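Local coordinates for protein peptide synthase (Silicibacter pomeroyi DSS-3, PDB 2QTP) that is of unknown function but belongs to a family with a variant chorismate mutase fold and may take part in amino-acid metabolism, at residues A[4-16]-A[150-162]. Residues are numbered along the deposited sequence; the frame is centred on the assembly and turned at random.
Sequences KIRKIAVFIEETR and IEVRLNDAPRANE
Arg6 reaches from strand 5-15 into the loop that follows strand 148-152, where Glu162 and Asp156 receive it. CB points toward the loop, and CG stands anti to the backbone N (chi1 179°), carrying the chain away from the strand. CD passes Glu162 OE2. Beyond it the chain bends at chi3, which turns the guanidinium edge to Glu162: Arg6 NE bonds to Glu162 OE2 at 2.8 Å and Arg6 NH2 to Glu162 OE1 at 3.2 Å, a nearly coplanar side-on grip on the syn lone pairs of both oxygens. NH2 also makes a weak bond to Asp156 O. Arg6 NH1 gives an almost straight bond (176°) to Asp156 OD2, meeting it from above the carboxylate plane. In one of its two modelled conformers Arg159 lays its guanidinium flat over a face of this group; the stack is therefore tentative, and the two acids presumably offset the like charges. Glu162 OE1 is held a second time by Arg159 N, at 2.8 Å, within the Arg159-Glu162 type I turn.

Asp156 is shared: Asp156 OD1 takes Lys7 NZ at 2.7 Å. Leu154 CD2 sits 3.8 Å from Ala9 CB and also touches Phe11, whose ring lies with one face against Val152 CB and its edge near Arg153 O. A salt-bridge network of Arg6, Lys7, Asp156 and Glu162 beside an apolar patch thus joins the loop between strands 148-152 and 162-171 to the face of the mixed sheet turned away from helix 49-70, in this variant of the Bacillus chorismate mutase fold.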
loop_
_atom_site.group_PDB
_atom_site.type_symbol
_atom_site.label_atom_id
_atom_site.label_comp_id
_atom_site.label_asym_id
_atom_site.label_seq_id
_atom_site.Cartn_x
_atom_site.Cartn_y
_atom_site.Cartn_z
ATOM N N LYS A 4 0.223 9.941 12.782
ATOM C CA LYS A 4 0.072 11.158 11.902
ATOM C C LYS A 4 -0.559 10.817 10.556
ATOM O O LYS A 4 0.088 11.053 9.543
ATOM C CB LYS A 4 1.453 11.788 11.630
ATOM N N ILE A 5 -1.770 10.252 10.534
ATOM C CA ILE A 5 -2.471 9.897 9.260
ATOM C C ILE A 5 -3.346 11.046 8.763
ATOM O O ILE A 5 -4.340 11.388 9.381
ATOM C CB ILE A 5 -3.380 8.621 9.379
ATOM C CG1 ILE A 5 -2.569 7.378 9.748
ATOM C CG2 ILE A 5 -4.119 8.345 8.072
ATOM C CD1 ILE A 5 -3.442 6.197 10.228
ATOM N N ARG A 6 -2.973 11.643 7.642
ATOM C CA ARG A 6 -3.800 12.699 7.039
ATOM C C ARG A 6 -5.056 12.180 6.298
ATOM O O ARG A 6 -6.160 12.747 6.400
ATOM C CB ARG A 6 -2.951 13.534 6.082
ATOM C CG ARG A 6 -3.733 14.638 5.397
ATOM C CD ARG A 6 -2.816 15.660 4.730
ATOM N NE ARG A 6 -2.122 15.157 3.539
ATOM C CZ ARG A 6 -2.617 15.197 2.310
ATOM N NH1 ARG A 6 -3.824 15.697 2.081
ATOM N NH2 ARG A 6 -1.900 14.744 1.290
ATOM N N LYS A 7 -4.862 11.100 5.539
ATOM C CA LYS A 7 -5.887 10.522 4.663
ATOM C C LYS A 7 -5.743 9.011 4.646
ATOM O O LYS A 7 -4.612 8.501 4.644
ATOM C CB LYS A 7 -5.637 10.923 3.187
ATOM C CG LYS A 7 -6.293 12.098 2.628
ATOM C CD LYS A 7 -6.184 12.058 1.102
ATOM C CE LYS A 7 -6.938 13.207 0.455
ATOM N NZ LYS A 7 -6.970 13.029 -1.029
ATOM N N ILE A 8 -6.870 8.316 4.562
ATOM C CA ILE A 8 -6.896 6.880 4.310
ATOM C C ILE A 8 -7.803 6.692 3.096
ATOM O O ILE A 8 -8.816 7.346 2.973
ATOM C CB ILE A 8 -7.468 6.042 5.483
ATOM C CG1 ILE A 8 -6.524 6.039 6.673
ATOM C CG2 ILE A 8 -7.679 4.570 5.053
ATOM C CD1 ILE A 8 -7.106 5.312 7.841
ATOM N N ALA A 9 -7.430 5.803 2.190
ATOM C CA ALA A 9 -8.239 5.569 1.000
ATOM C C ALA A 9 -8.292 4.072 0.739
ATOM O O ALA A 9 -7.288 3.367 0.958
ATOM C CB ALA A 9 -7.645 6.307 -0.182
ATOM N N VAL A 10 -9.452 3.587 0.300
ATOM C CA VAL A 10 -9.634 2.163 -0.030
ATOM C C VAL A 10 -10.199 2.065 -1.457
ATOM O O VAL A 10 -11.136 2.796 -1.813
ATOM C CB VAL A 10 -10.517 1.441 1.018
ATOM C CG1 VAL A 10 -10.694 -0.034 0.676
ATOM C CG2 VAL A 10 -9.909 1.598 2.428
ATOM N N PHE A 11 -9.592 1.211 -2.275
ATOM C CA PHE A 11 -9.977 1.004 -3.702
ATOM C C PHE A 11 -10.303 -0.471 -3.877
ATOM O O PHE A 11 -9.505 -1.321 -3.468
ATOM C CB PHE A 11 -8.820 1.312 -4.677
ATOM C CG PHE A 11 -8.115 2.647 -4.446
ATOM C CD1 PHE A 11 -7.401 2.909 -3.283
ATOM C CD2 PHE A 11 -8.107 3.620 -5.447
ATOM C CE1 PHE A 11 -6.752 4.138 -3.109
ATOM C CE2 PHE A 11 -7.437 4.856 -5.286
ATOM C CZ PHE A 11 -6.773 5.108 -4.115
ATOM N N ILE A 12 -11.477 -0.780 -4.428
ATOM C CA ILE A 12 -11.827 -2.146 -4.748
ATOM C C ILE A 12 -12.169 -2.229 -6.239
ATOM O O ILE A 12 -12.851 -1.351 -6.789
ATOM C CB ILE A 12 -13.089 -2.633 -4.016
ATOM C CG1 ILE A 12 -13.024 -2.333 -2.532
ATOM C CG2 ILE A 12 -13.266 -4.140 -4.214
ATOM C CD1 ILE A 12 -14.198 -2.929 -1.779
ATOM N N GLU A 13 -11.782 -3.323 -6.868
ATOM C CA GLU A 13 -12.050 -3.511 -8.269
ATOM C C GLU A 13 -12.566 -4.924 -8.513
ATOM O O GLU A 13 -11.925 -5.885 -8.101
ATOM C CB GLU A 13 -10.754 -3.175 -8.999
ATOM C CG GLU A 13 -10.633 -3.509 -10.453
ATOM C CD GLU A 13 -9.155 -3.542 -10.862
ATOM O OE1 GLU A 13 -8.449 -2.520 -10.594
ATOM O OE2 GLU A 13 -8.720 -4.611 -11.394
ATOM N N GLU A 14 -13.741 -5.033 -9.150
ATOM C CA GLU A 14 -14.331 -6.307 -9.493
ATOM C C GLU A 14 -14.298 -6.493 -10.982
ATOM O O GLU A 14 -14.810 -5.656 -11.713
ATOM C CB GLU A 14 -15.810 -6.410 -9.115
ATOM C CG GLU A 14 -16.211 -5.914 -7.765
ATOM C CD GLU A 14 -17.714 -6.105 -7.522
ATOM O OE1 GLU A 14 -18.430 -6.748 -8.363
ATOM O OE2 GLU A 14 -18.148 -5.614 -6.457
ATOM N N THR A 15 -13.784 -7.629 -11.418
ATOM C CA THR A 15 -13.717 -7.965 -12.825
ATOM C C THR A 15 -14.720 -9.045 -13.090
ATOM O O THR A 15 -14.658 -10.129 -12.496
ATOM C CB THR A 15 -12.347 -8.488 -13.185
ATOM O OG1 THR A 15 -11.387 -7.481 -12.879
ATOM C CG2 THR A 15 -12.292 -8.847 -14.643
ATOM N N ARG A 16 -15.673 -8.731 -13.962
ATOM C CA ARG A 16 -16.704 -9.647 -14.335
ATOM C C ARG A 16 -16.520 -10.207 -15.749
ATOM O O ARG A 16 -17.160 -11.184 -16.087
ATOM C CB ARG A 16 -18.054 -8.940 -14.286
ATOM C CG ARG A 16 -18.359 -8.160 -12.999
ATOM C CD ARG A 16 -19.818 -7.701 -13.111
ATOM N NE ARG A 16 -20.356 -7.197 -11.864
ATOM C CZ ARG A 16 -21.612 -6.788 -11.707
ATOM N NH1 ARG A 16 -22.471 -6.825 -12.723
ATOM N NH2 ARG A 16 -22.013 -6.336 -10.522
ATOM N N ILE A 150 -1.778 -3.825 -8.616
ATOM C CA ILE A 150 -2.855 -2.863 -8.677
ATOM C C ILE A 150 -2.245 -1.471 -8.520
ATOM O O ILE A 150 -1.341 -1.267 -7.711
ATOM C CB ILE A 150 -3.989 -3.187 -7.639
ATOM C CG1 ILE A 150 -5.111 -2.113 -7.692
ATOM C CG2 ILE A 150 -3.403 -3.370 -6.213
ATOM C CD1 ILE A 150 -6.531 -2.594 -7.158
ATOM N N GLU A 151 -2.716 -0.529 -9.319
ATOM C CA GLU A 151 -2.235 0.837 -9.280
ATOM C C GLU A 151 -3.063 1.654 -8.347
ATOM O O GLU A 151 -4.294 1.533 -8.311
ATOM C CB GLU A 151 -2.254 1.428 -10.677
ATOM C CG GLU A 151 -1.282 0.705 -11.573
ATOM C CD GLU A 151 -1.179 1.253 -12.970
ATOM O OE1 GLU A 151 -1.928 2.143 -13.318
ATOM O OE2 GLU A 151 -0.328 0.795 -13.742
ATOM N N VAL A 152 -2.404 2.506 -7.579
ATOM C CA VAL A 152 -3.096 3.446 -6.721
ATOM C C VAL A 152 -2.493 4.821 -6.895
ATOM O O VAL A 152 -1.315 4.967 -7.232
ATOM C CB VAL A 152 -3.022 3.062 -5.200
ATOM C CG1 VAL A 152 -3.519 1.677 -4.970
ATOM C CG2 VAL A 152 -1.623 3.163 -4.650
ATOM N N ARG A 153 -3.328 5.839 -6.714
ATOM C CA ARG A 153 -2.839 7.207 -6.626
ATOM C C ARG A 153 -3.769 8.046 -5.826
ATOM O O ARG A 153 -4.897 7.675 -5.637
ATOM C CB ARG A 153 -2.575 7.837 -7.975
ATOM C CG ARG A 153 -3.744 8.097 -8.817
ATOM C CD ARG A 153 -3.396 9.240 -9.812
ATOM N NE ARG A 153 -4.584 10.024 -9.864
ATOM C CZ ARG A 153 -4.660 11.333 -9.867
ATOM N NH1 ARG A 153 -3.609 12.132 -9.900
ATOM N NH2 ARG A 153 -5.863 11.840 -9.883
ATOM N N LEU A 154 -3.272 9.148 -5.299
ATOM C CA LEU A 154 -4.121 10.144 -4.661
ATOM C C LEU A 154 -3.649 11.481 -5.244
ATOM O O LEU A 154 -2.427 11.742 -5.284
ATOM C CB LEU A 154 -3.945 10.106 -3.149
ATOM C CG LEU A 154 -4.520 8.901 -2.412
ATOM C CD1 LEU A 154 -4.027 8.890 -0.941
ATOM C CD2 LEU A 154 -6.041 8.882 -2.508
ATOM N N ASN A 155 -4.605 12.317 -5.664
ATOM C CA ASN A 155 -4.312 13.569 -6.332
ATOM C C ASN A 155 -3.373 14.465 -5.536
ATOM O O ASN A 155 -2.564 15.172 -6.116
ATOM C CB ASN A 155 -5.609 14.338 -6.721
ATOM C CG ASN A 155 -6.284 15.007 -5.519
ATOM O OD1 ASN A 155 -6.605 14.344 -4.523
ATOM N ND2 ASN A 155 -6.462 16.339 -5.590
ATOM N N ASP A 156 -3.426 14.390 -4.209
ATOM C CA ASP A 156 -2.696 15.344 -3.391
ATOM C C ASP A 156 -1.639 14.708 -2.494
ATOM O O ASP A 156 -1.208 15.309 -1.533
ATOM C CB ASP A 156 -3.712 16.094 -2.535
ATOM C CG ASP A 156 -4.425 15.172 -1.521
ATOM O OD1 ASP A 156 -4.460 13.921 -1.668
ATOM O OD2 ASP A 156 -4.987 15.719 -0.575
ATOM N N ALA A 157 -1.204 13.497 -2.815
ATOM C CA ALA A 157 -0.298 12.809 -1.953
ATOM C C ALA A 157 0.612 11.923 -2.786
ATOM O O ALA A 157 0.248 11.536 -3.907
ATOM C CB ALA A 157 -1.083 11.985 -0.905
ATOM N N PRO A 158 1.829 11.642 -2.283
ATOM C CA PRO A 158 2.442 12.196 -1.059
ATOM C C PRO A 158 3.098 13.570 -1.291
ATOM O O PRO A 158 3.835 13.762 -2.253
ATOM C CB PRO A 158 3.532 11.184 -0.742
ATOM C CG PRO A 158 3.973 10.690 -2.104
ATOM C CD PRO A 158 2.715 10.654 -2.932
ATOM N N ARG A 159 2.816 14.520 -0.411
ATOM C CA ARG A 159 3.501 15.793 -0.441
ATOM C C ARG A 159 4.969 15.542 -0.084
ATOM O O ARG A 159 5.350 14.443 0.330
ATOM C CB ARG A 159 2.891 16.751 0.565
ATOM C CG ARG A 159 1.443 17.159 0.286
ATOM C CD ARG A 159 0.944 17.846 1.548
ATOM N NE ARG A 159 -0.470 18.206 1.554
ATOM C CZ ARG A 159 -1.148 18.483 2.665
ATOM N NH1 ARG A 159 -0.554 18.413 3.853
ATOM N NH2 ARG A 159 -2.423 18.814 2.597
ATOM N N ALA A 160 5.791 16.560 -0.239
ATOM C CA ALA A 160 7.236 16.411 -0.039
ATOM C C ALA A 160 7.647 15.850 1.336
ATOM O O ALA A 160 8.623 15.081 1.448
ATOM C CB ALA A 160 7.934 17.786 -0.353
ATOM N N ASN A 161 6.890 16.190 2.373
ATOM C CA ASN A 161 7.181 15.713 3.727
ATOM C C ASN A 161 6.343 14.518 4.175
ATOM O O ASN A 161 6.219 14.281 5.369
ATOM C CB ASN A 161 7.011 16.851 4.745
ATOM C CG ASN A 161 5.513 17.299 4.930
ATOM O OD1 ASN A 161 4.660 17.152 4.026
ATOM N ND2 ASN A 161 5.219 17.868 6.102
ATOM N N GLU A 162 5.795 13.754 3.223
ATOM C CA GLU A 162 4.937 12.624 3.533
ATOM C C GLU A 162 5.439 11.301 2.975
ATOM O O GLU A 162 6.365 11.266 2.161
ATOM C CB GLU A 162 3.536 12.883 2.973
ATOM C CG GLU A 162 2.852 14.136 3.535
ATOM C CD GLU A 162 1.429 14.341 3.019
ATOM O OE1 GLU A 162 1.146 14.092 1.810
ATOM O OE2 GLU A 162 0.585 14.735 3.841
#